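Local coordinates for protein Non-reducing end beta-L-arabinofuranosidase (Bacteroides thetaiotaomicron, PDB 5MQO) that probably hydrolyses glycosidic bonds in complex plant pectin, as a glycoside hydrolase of family GH127 with likely aceric acidase activity, at residues A[135-140]-A[214-219]; A[388-393]-A[470-475]; A[526-531]-A[564-569]. One frame throughout, in Å; residues are numbered along the deposited sequence.

The three contacts follow one another along the chain and run from helical surface to core to beta-sheet. Contact 1 lies at the surface of the catalytic domain, where a glutamine amide and a lysine chain join a loop to helix 212-230. Contact 2 is wholly buried, its centre about 8 Å from the centre of the chain, and its chemistry is aromatic: helix 382-399 meets the 3-10 turn before strand 474-477 and the start of that strand. The strand belongs to the same mixed sheet as contact 3, whose nearest atoms are about 7 Å from those of contact 2. Contact 3, partly buried in the middle domain, combines backbone strand pairing with an indole that both stacks and donates a hydrogen bond.

Contact 1 (A[135-140]-A[214-219]); sequences KAQRAD and FDAAVK
Ala216 offers Gln137 both its backbone oxygen and a very small side chain. The amide nitrogen NE2 of Gln137 sits 2.8 Å from Ala216 O, in the carbonyl plane and on a lone pair, and the bond bends to 154° at the hydrogen. Gln137 spans the distance because its CG is anti to the backbone N (chi1 -167°) and the rest of the chain is extended. Its OE1 rests 3.5 Å from Ala216 CB, a methyl small enough to let the flat amide approach the helix. One turn on, Lys219 crosses Gln137 obliquely, with Lys219 CB 3.4 Å from Gln137 NE2. Lysine suits this exposed place, since its methylenes cover the amide and its CD passes 4.2 Å from Ala139 O. Within the facing loop Arg138 grips Asp140 side-on, NE and NH2 each taking one carboxylate oxygen. Gln137 NE2 also donates to Gly141 O, so a single amide group ties the loop to itself and to the helix. The contact thus fastens the turn after helix 120-136 onto helix 212-230, which in turn packs through Phe214 and Ala217 against helix 243-255.

Contact 2 (A[388-393]-A[470-475]); sequences NMLFNW and QNYAYT
Tyr472 turns its ring edge toward the face of Trp393 in a T-shaped pair, the planes at 78° and Tyr472 CD1 3.5 Å from Trp393 CD2. One face of the tyrosine ring receives Met389, whose CE stands 3.6 Å from the ring centroid, almost exactly on the normal. The methionine chain is extended from CB to CE (chi2 -174°, chi3 160°), and this slim, unbranched reach from the helix suits a site where the terminal methyl has to reach the centre of the ring. At its far end the indole meets Thr475 tip to tip, Trp393 CZ2 lying 3.5 Å from Thr475 CG2. Further out, polar bonds fix these groups: Trp393 NE1 donates to Asn38 OD1, and Thr475 OG1 pairs with Asn484 ND2. An alanine in place of Trp393 would probably leave the edge of Tyr472 without its aromatic face, open a gap beside Thr475 CG2 and deprive Asn38 OD1 of its indole donor. Within the helix, Asn392 ND2 makes a nearly straight 2.7 Å bond to Asn388 O, an oxygen that also accepts from Asn392 N on the opposite face of its plane. A Met-aromatic contact joined to a T-shaped aromatic pair here packs helix 382-399 of the catalytic domain, consistent with the helical barrel of the six-hairpin clan, against the 3-10 turn and the first residues of strand 474-477.

Contact 3 (A[526-531]-A[564-569]); sequences AGAFSL and NRTWKK
Two chi1 torsions bring Phe529 and Trp567 together. Phe529 places CG between its backbone N and carbonyl carbon, the crowded position (chi1 65°), while Trp567 holds CG beside its own backbone N (chi1 -58°). The side chains cross at about a right angle, and the indole edge meets the phenyl face, Trp567 CD1 lying 3.3 Å from Phe529 CZ. The same edge carries the indole N-H, and Trp567 NE1 donates to Phe529 O at 2.6 Å, bent to 136° at the hydrogen and tilted from the carbonyl plane. Leu531 covers one face of the indole, its CD1 3.9 Å from the centroid of the Trp567 six-membered ring, and Arg565 CB lies over the other. Tryptophan suits this place by offering broad apolar faces and a polar N-H on one ring. Phe529 and Arg565 form an antiparallel hydrogen-bonded pair: Phe529 N donates to Arg565 O at 3.2 Å, whereas the return bond from Arg565 N to Phe529 O is weak at 3.5 Å. In the next, non-hydrogen-bonded pair, Ser530 OG approaches Asn564 OD1 to 3.2 Å but is hydrogen-bonded to Glu562. Leu531 and Trp567 also touch Val573. Chemically, the indole N-H probably supplements the weak strand bond at Phe529 O, while its ring packs between the sheet of strands 529-535 and 559-565 and the neighbouring one that holds strand 572-577.

Contact 1 (A[135-140]-A[214-219])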
loop_
_atom_site.group_PDB
_atom_site.type_symbol
_atom_site.label_atom_id
_atom_site.label_comp_id
_atom_site.label_asym_id
_atom_site.label_seq_id
_atom_site.Cartn_x
_atom_site.Cartn_y
_atom_site.Cartn_z
ATOM N N LYS A 135 -4.578 24.017 -22.469
ATOM C CA LYS A 135 -4.092 24.637 -23.706
ATOM C C LYS A 135 -3.646 23.556 -24.727
ATOM O O LYS A 135 -3.843 23.714 -25.940
ATOM C CB LYS A 135 -2.952 25.626 -23.384
ATOM C CG LYS A 135 -2.670 26.674 -24.462
ATOM C CD LYS A 135 -1.535 27.627 -24.070
ATOM C CE LYS A 135 -0.172 26.949 -24.213
ATOM N NZ LYS A 135 0.984 27.866 -24.027
ATOM N N ALA A 136 -3.096 22.447 -24.220
ATOM C CA ALA A 136 -2.575 21.355 -25.045
ATOM C C ALA A 136 -3.575 20.295 -25.544
ATOM O O ALA A 136 -3.227 19.485 -26.399
ATOM C CB ALA A 136 -1.465 20.658 -24.287
ATOM N N GLN A 137 -4.790 20.262 -25.015
ATOM C CA GLN A 137 -5.732 19.183 -25.356
ATOM C C GLN A 137 -6.487 19.481 -26.653
ATOM O O GLN A 137 -6.877 20.621 -26.873
ATOM C CB GLN A 137 -6.726 19.010 -24.206
ATOM C CG GLN A 137 -7.563 17.744 -24.274
ATOM C CD GLN A 137 -8.449 17.566 -23.058
ATOM O OE1 GLN A 137 -8.860 18.532 -22.441
ATOM N NE2 GLN A 137 -8.748 16.324 -22.714
ATOM N N ARG A 138 -6.733 18.478 -27.498
ATOM C CA ARG A 138 -7.633 18.678 -28.666
ATOM C C ARG A 138 -9.137 18.759 -28.279
ATOM O O ARG A 138 -9.502 18.704 -27.101
ATOM C CB ARG A 138 -7.409 17.591 -29.719
ATOM C CG ARG A 138 -5.981 17.496 -30.211
ATOM C CD ARG A 138 -5.898 16.743 -31.533
ATOM N NE ARG A 138 -6.551 15.412 -31.545
ATOM C CZ ARG A 138 -5.979 14.259 -31.917
ATOM N NH1 ARG A 138 -4.707 14.183 -32.331
ATOM N NH2 ARG A 138 -6.707 13.157 -31.900
ATOM N N ALA A 139 -10.009 18.927 -29.263
ATOM C CA ALA A 139 -11.456 18.870 -29.014
ATOM C C ALA A 139 -11.888 17.445 -28.658
ATOM O O ALA A 139 -12.715 17.251 -27.760
ATOM C CB ALA A 139 -12.230 19.377 -30.229
ATOM N N ASP A 140 -11.318 16.462 -29.370
ATOM C CA ASP A 140 -11.652 15.049 -29.179
ATOM C C ASP A 140 -11.052 14.417 -27.901
ATOM O O ASP A 140 -11.345 13.249 -27.592
ATOM C CB ASP A 140 -11.345 14.211 -30.447
ATOM C CG ASP A 140 -9.837 14.018 -30.729
ATOM O OD1 ASP A 140 -8.963 14.528 -29.994
ATOM O OD2 ASP A 140 -9.523 13.328 -31.727
ATOM N N PHE A 214 -10.967 18.635 -14.300
ATOM C CA PHE A 214 -11.969 17.577 -14.480
ATOM C C PHE A 214 -12.501 17.465 -15.909
ATOM O O PHE A 214 -12.576 16.365 -16.471
ATOM C CB PHE A 214 -13.136 17.812 -13.534
ATOM C CG PHE A 214 -14.103 16.672 -13.472
ATOM C CD1 PHE A 214 -13.682 15.417 -13.073
ATOM C CD2 PHE A 214 -15.440 16.854 -13.804
ATOM C CE1 PHE A 214 -14.563 14.367 -12.992
ATOM C CE2 PHE A 214 -16.333 15.800 -13.731
ATOM C CZ PHE A 214 -15.894 14.551 -13.314
ATOM N N ASP A 215 -12.860 18.607 -16.495
ATOM C CA ASP A 215 -13.352 18.646 -17.880
ATOM C C ASP A 215 -12.281 18.153 -18.849
ATOM O O ASP A 215 -12.595 17.440 -19.780
ATOM C CB ASP A 215 -13.898 20.044 -18.255
ATOM C CG ASP A 215 -15.218 20.397 -17.501
ATOM O OD1 ASP A 215 -16.110 19.530 -17.354
ATOM O OD2 ASP A 215 -15.378 21.551 -17.068
ATOM N N ALA A 216 -11.019 18.474 -18.593
ATOM C CA ALA A 216 -9.900 17.863 -19.348
ATOM C C ALA A 216 -9.876 16.345 -19.226
ATOM O O ALA A 216 -9.645 15.649 -20.198
ATOM C CB ALA A 216 -8.547 18.438 -18.932
ATOM N N ALA A 217 -10.142 15.843 -18.038
ATOM C CA ALA A 217 -10.223 14.405 -17.811
ATOM C C ALA A 217 -11.448 13.696 -18.489
ATOM O O ALA A 217 -11.255 12.644 -19.149
ATOM C CB ALA A 217 -10.190 14.140 -16.309
ATOM N N VAL A 218 -12.668 14.251 -18.332
ATOM C CA VAL A 218 -13.880 13.696 -18.988
ATOM C C VAL A 218 -13.672 13.542 -20.523
ATOM O O VAL A 218 -14.109 12.556 -21.134
ATOM C CB VAL A 218 -15.168 14.576 -18.746
ATOM C CG1 VAL A 218 -16.390 14.082 -19.545
ATOM C CG2 VAL A 218 -15.527 14.650 -17.275
ATOM N N LYS A 219 -13.019 14.527 -21.135
ATOM C CA LYS A 219 -12.670 14.457 -22.550
ATOM C C LYS A 219 -11.659 13.358 -22.868
ATOM O O LYS A 219 -11.821 12.642 -23.856
ATOM C CB LYS A 219 -12.137 15.800 -23.036
ATOM C CG LYS A 219 -13.188 16.896 -23.098
ATOM C CD LYS A 219 -12.559 18.134 -23.695
ATOM C CE LYS A 219 -13.560 19.255 -23.824
ATOM N NZ LYS A 219 -13.047 20.235 -24.819
#

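Contact 2 (A[388-393]-A[470-475])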
loop_
_atom_site.group_PDB
_atom_site.type_symbol
_atom_site.label_atom_id
_atom_site.label_comp_id
_atom_site.label_asym_id
_atom_site.label_seq_id
_atom_site.Cartn_x
_atom_site.Cartn_y
_atom_site.Cartn_z
ATOM N N ASN A 388 -1.095 -4.168 -4.177
ATOM C CA ASN A 388 -1.680 -5.054 -3.174
ATOM C C ASN A 388 -2.475 -4.233 -2.132
ATOM O O ASN A 388 -3.530 -4.673 -1.672
ATOM C CB ASN A 388 -0.587 -5.858 -2.490
ATOM C CG ASN A 388 -1.122 -7.035 -1.686
ATOM O OD1 ASN A 388 -2.118 -7.689 -2.042
ATOM N ND2 ASN A 388 -0.422 -7.348 -0.606
ATOM N N MET A 389 -1.978 -3.049 -1.784
ATOM C CA MET A 389 -2.651 -2.173 -0.835
ATOM C C MET A 389 -4.021 -1.689 -1.358
ATOM O O MET A 389 -5.021 -1.791 -0.666
ATOM C CB MET A 389 -1.761 -0.973 -0.550
ATOM C CG MET A 389 -2.367 0.011 0.428
ATOM S SD MET A 389 -1.405 1.506 0.622
ATOM C CE MET A 389 -2.665 2.560 1.291
ATOM N N LEU A 390 -4.026 -1.162 -2.580
ATOM C CA LEU A 390 -5.223 -0.695 -3.253
ATOM C C LEU A 390 -6.197 -1.843 -3.610
ATOM O O LEU A 390 -7.398 -1.653 -3.558
ATOM C CB LEU A 390 -4.848 0.065 -4.507
ATOM C CG LEU A 390 -4.014 1.347 -4.450
ATOM C CD1 LEU A 390 -3.568 1.725 -5.871
ATOM C CD2 LEU A 390 -4.756 2.509 -3.833
ATOM N N PHE A 391 -5.689 -3.022 -3.973
ATOM C CA PHE A 391 -6.543 -4.223 -4.093
ATOM C C PHE A 391 -7.265 -4.451 -2.759
ATOM O O PHE A 391 -8.496 -4.533 -2.711
ATOM C CB PHE A 391 -5.719 -5.455 -4.521
ATOM C CG PHE A 391 -6.496 -6.771 -4.596
ATOM C CD1 PHE A 391 -7.825 -6.837 -5.037
ATOM C CD2 PHE A 391 -5.862 -7.969 -4.278
ATOM C CE1 PHE A 391 -8.511 -8.054 -5.118
ATOM C CE2 PHE A 391 -6.551 -9.194 -4.358
ATOM C CZ PHE A 391 -7.886 -9.228 -4.767
ATOM N N ASN A 392 -6.512 -4.466 -1.669
ATOM C CA ASN A 392 -7.114 -4.809 -0.393
ATOM C C ASN A 392 -8.108 -3.749 0.094
ATOM O O ASN A 392 -9.062 -4.051 0.819
ATOM C CB ASN A 392 -6.045 -5.074 0.659
ATOM C CG ASN A 392 -5.535 -6.477 0.597
ATOM O OD1 ASN A 392 -6.012 -7.359 1.301
ATOM N ND2 ASN A 392 -4.582 -6.707 -0.280
ATOM N N TRP A 393 -7.864 -2.509 -0.301
ATOM C CA TRP A 393 -8.741 -1.445 0.076
ATOM C C TRP A 393 -10.093 -1.608 -0.611
ATOM O O TRP A 393 -11.095 -1.446 0.034
ATOM C CB TRP A 393 -8.127 -0.093 -0.213
ATOM C CG TRP A 393 -9.007 1.007 0.248
ATOM C CD1 TRP A 393 -9.858 1.750 -0.523
ATOM C CD2 TRP A 393 -9.176 1.461 1.588
ATOM N NE1 TRP A 393 -10.524 2.656 0.258
ATOM C CE2 TRP A 393 -10.116 2.504 1.560
ATOM C CE3 TRP A 393 -8.610 1.098 2.814
ATOM C CZ2 TRP A 393 -10.508 3.180 2.698
ATOM C CZ3 TRP A 393 -8.993 1.788 3.960
ATOM C CH2 TRP A 393 -9.945 2.808 3.887
ATOM N N GLN A 470 -3.815 9.537 4.825
ATOM C CA GLN A 470 -5.007 9.973 5.615
ATOM C C GLN A 470 -6.355 9.526 5.076
ATOM O O GLN A 470 -7.292 9.369 5.864
ATOM C CB GLN A 470 -5.059 11.490 5.849
ATOM C CG GLN A 470 -5.164 12.350 4.588
ATOM C CD GLN A 470 -3.834 12.549 3.912
ATOM O OE1 GLN A 470 -2.787 12.160 4.454
ATOM N NE2 GLN A 470 -3.853 13.133 2.721
ATOM N N ASN A 471 -6.440 9.325 3.753
ATOM C CA ASN A 471 -7.658 8.861 3.096
ATOM C C ASN A 471 -7.941 7.396 3.308
ATOM O O ASN A 471 -8.948 6.918 2.796
ATOM C CB ASN A 471 -7.595 9.120 1.602
ATOM C CG ASN A 471 -7.736 10.570 1.273
ATOM O OD1 ASN A 471 -8.860 11.086 1.178
ATOM N ND2 ASN A 471 -6.619 11.241 1.090
ATOM N N TYR A 472 -7.069 6.697 4.048
ATOM C CA TYR A 472 -7.258 5.299 4.455
ATOM C C TYR A 472 -7.589 5.086 5.975
ATOM O O TYR A 472 -7.744 3.946 6.440
ATOM C CB TYR A 472 -5.989 4.508 4.037
ATOM C CG TYR A 472 -5.788 4.521 2.524
ATOM C CD1 TYR A 472 -6.423 3.579 1.731
ATOM C CD2 TYR A 472 -5.040 5.522 1.892
ATOM C CE1 TYR A 472 -6.320 3.620 0.356
ATOM C CE2 TYR A 472 -4.925 5.571 0.504
ATOM C CZ TYR A 472 -5.562 4.609 -0.267
ATOM O OH TYR A 472 -5.448 4.589 -1.640
ATOM N N ALA A 473 -7.737 6.168 6.742
ATOM C CA ALA A 473 -7.861 6.038 8.199
ATOM C C ALA A 473 -9.222 5.529 8.599
ATOM O O ALA A 473 -9.298 4.716 9.493
ATOM C CB ALA A 473 -7.569 7.349 8.889
ATOM N N TYR A 474 -10.281 5.977 7.914
ATOM C CA TYR A 474 -11.656 5.588 8.254
ATOM C C TYR A 474 -12.450 5.163 7.014
ATOM O O TYR A 474 -12.102 5.513 5.886
ATOM C CB TYR A 474 -12.426 6.761 8.903
ATOM C CG TYR A 474 -11.822 7.417 10.142
ATOM C CD1 TYR A 474 -12.092 6.932 11.436
ATOM C CD2 TYR A 474 -11.033 8.568 10.034
ATOM C CE1 TYR A 474 -11.547 7.543 12.576
ATOM C CE2 TYR A 474 -10.496 9.180 11.163
ATOM C CZ TYR A 474 -10.754 8.663 12.427
ATOM O OH TYR A 474 -10.214 9.266 13.525
ATOM N N THR A 475 -13.530 4.422 7.218
ATOM C CA THR A 475 -14.589 4.352 6.221
ATOM C C THR A 475 -15.922 4.596 6.885
ATOM O O THR A 475 -16.039 4.556 8.112
ATOM C CB THR A 475 -14.643 2.972 5.568
ATOM O OG1 THR A 475 -14.665 1.986 6.604
ATOM C CG2 THR A 475 -13.428 2.739 4.632
#

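Contact 3 (A[526-531]-A[564-569])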
loop_
_atom_site.group_PDB
_atom_site.type_symbol
_atom_site.label_atom_id
_atom_site.label_comp_id
_atom_site.label_asym_id
_atom_site.label_seq_id
_atom_site.Cartn_x
_atom_site.Cartn_y
_atom_site.Cartn_z
ATOM N N ALA A 526 -28.955 12.982 15.069
ATOM C CA ALA A 526 -28.435 11.623 14.811
ATOM C C ALA A 526 -28.997 10.732 15.890
ATOM O O ALA A 526 -29.231 11.195 17.008
ATOM C CB ALA A 526 -26.914 11.591 14.834
ATOM N N GLY A 527 -29.243 9.470 15.562
ATOM C CA GLY A 527 -29.898 8.569 16.509
ATOM C C GLY A 527 -28.862 7.973 17.425
ATOM O O GLY A 527 -27.952 8.658 17.907
ATOM N N ALA A 528 -29.020 6.683 17.682
ATOM C CA ALA A 528 -27.879 5.834 18.013
ATOM C C ALA A 528 -27.189 5.547 16.683
ATOM O O ALA A 528 -27.837 5.485 15.639
ATOM C CB ALA A 528 -28.318 4.534 18.670
ATOM N N PHE A 529 -25.869 5.430 16.737
ATOM C CA PHE A 529 -25.062 4.957 15.615
ATOM C C PHE A 529 -23.761 4.430 16.197
ATOM O O PHE A 529 -23.399 4.796 17.332
ATOM C CB PHE A 529 -24.814 6.073 14.592
ATOM C CG PHE A 529 -23.994 7.215 15.116
ATOM C CD1 PHE A 529 -24.589 8.245 15.824
ATOM C CD2 PHE A 529 -22.632 7.265 14.903
ATOM C CE1 PHE A 529 -23.831 9.305 16.320
ATOM C CE2 PHE A 529 -21.864 8.314 15.398
ATOM C CZ PHE A 529 -22.463 9.343 16.102
ATOM N N SER A 530 -23.056 3.599 15.425
ATOM C CA SER A 530 -21.892 2.867 15.946
ATOM C C SER A 530 -20.537 3.541 15.694
ATOM O O SER A 530 -20.370 4.359 14.776
ATOM C CB SER A 530 -21.878 1.446 15.384
ATOM O OG SER A 530 -22.894 0.642 15.954
ATOM N N LEU A 531 -19.574 3.207 16.539
ATOM C CA LEU A 531 -18.165 3.465 16.247
ATOM C C LEU A 531 -17.466 2.131 16.265
ATOM O O LEU A 531 -17.398 1.484 17.306
ATOM C CB LEU A 531 -17.518 4.385 17.290
ATOM C CG LEU A 531 -17.857 5.876 17.218
ATOM C CD1 LEU A 531 -17.011 6.661 18.220
ATOM C CD2 LEU A 531 -17.673 6.455 15.825
ATOM N N ASN A 564 -22.253 0.595 19.798
ATOM C CA ASN A 564 -23.483 1.291 19.417
ATOM C C ASN A 564 -24.048 2.069 20.597
ATOM O O ASN A 564 -24.250 1.516 21.672
ATOM C CB ASN A 564 -24.535 0.335 18.877
ATOM C CG ASN A 564 -25.713 1.077 18.245
ATOM O OD1 ASN A 564 -25.554 1.827 17.262
ATOM N ND2 ASN A 564 -26.900 0.878 18.806
ATOM N N ARG A 565 -24.332 3.347 20.369
ATOM C CA ARG A 565 -24.506 4.319 21.445
ATOM C C ARG A 565 -25.131 5.588 20.861
ATOM O O ARG A 565 -24.899 5.919 19.702
ATOM C CB ARG A 565 -23.122 4.625 22.030
ATOM C CG ARG A 565 -23.077 5.494 23.269
ATOM C CD ARG A 565 -23.607 4.756 24.490
ATOM N NE ARG A 565 -22.793 3.576 24.808
ATOM C CZ ARG A 565 -21.742 3.549 25.633
ATOM N NH1 ARG A 565 -21.332 4.651 26.273
ATOM N NH2 ARG A 565 -21.087 2.396 25.822
ATOM N N THR A 566 -25.940 6.293 21.648
ATOM C CA THR A 566 -26.394 7.635 21.258
ATOM C C THR A 566 -25.293 8.564 21.748
ATOM O O THR A 566 -25.207 8.862 22.934
ATOM C CB THR A 566 -27.790 8.012 21.835
ATOM O OG1 THR A 566 -28.768 7.075 21.378
ATOM C CG2 THR A 566 -28.220 9.395 21.361
ATOM N N TRP A 567 -24.433 8.984 20.831
ATOM C CA TRP A 567 -23.209 9.709 21.193
ATOM C C TRP A 567 -23.555 11.164 21.452
ATOM O O TRP A 567 -24.305 11.769 20.683
ATOM C CB TRP A 567 -22.131 9.602 20.082
ATOM C CG TRP A 567 -21.738 8.196 19.751
ATOM C CD1 TRP A 567 -22.285 7.396 18.786
ATOM C CD2 TRP A 567 -20.735 7.411 20.396
ATOM N NE1 TRP A 567 -21.684 6.165 18.794
ATOM C CE2 TRP A 567 -20.729 6.150 19.779
ATOM C CE3 TRP A 567 -19.837 7.652 21.444
ATOM C CZ2 TRP A 567 -19.850 5.138 20.167
ATOM C CZ3 TRP A 567 -18.982 6.659 21.825
ATOM C CH2 TRP A 567 -18.985 5.414 21.180
ATOM N N LYS A 568 -23.007 11.695 22.544
ATOM C CA LYS A 568 -23.140 13.102 22.931
ATOM C C LYS A 568 -21.815 13.784 22.672
ATOM O O LYS A 568 -20.766 13.126 22.682
ATOM C CB LYS A 568 -23.447 13.244 24.445
ATOM C CG LYS A 568 -24.546 12.348 25.016
ATOM C CD LYS A 568 -25.936 12.697 24.484
ATOM C CE LYS A 568 -26.903 11.511 24.533
ATOM N NZ LYS A 568 -26.902 10.768 25.833
ATOM N N LYS A 569 -21.847 15.106 22.507
ATOM C CA LYS A 569 -20.612 15.889 22.502
ATOM C C LYS A 569 -19.722 15.510 23.683
ATOM O O LYS A 569 -20.211 15.156 24.753
ATOM C CB LYS A 569 -20.894 17.391 22.526
ATOM C CG LYS A 569 -19.677 18.244 22.887
ATOM C CD LYS A 569 -19.811 19.697 22.467
ATOM C CE LYS A 569 -18.481 20.403 22.697
ATOM N NZ LYS A 569 -18.543 21.850 22.363
#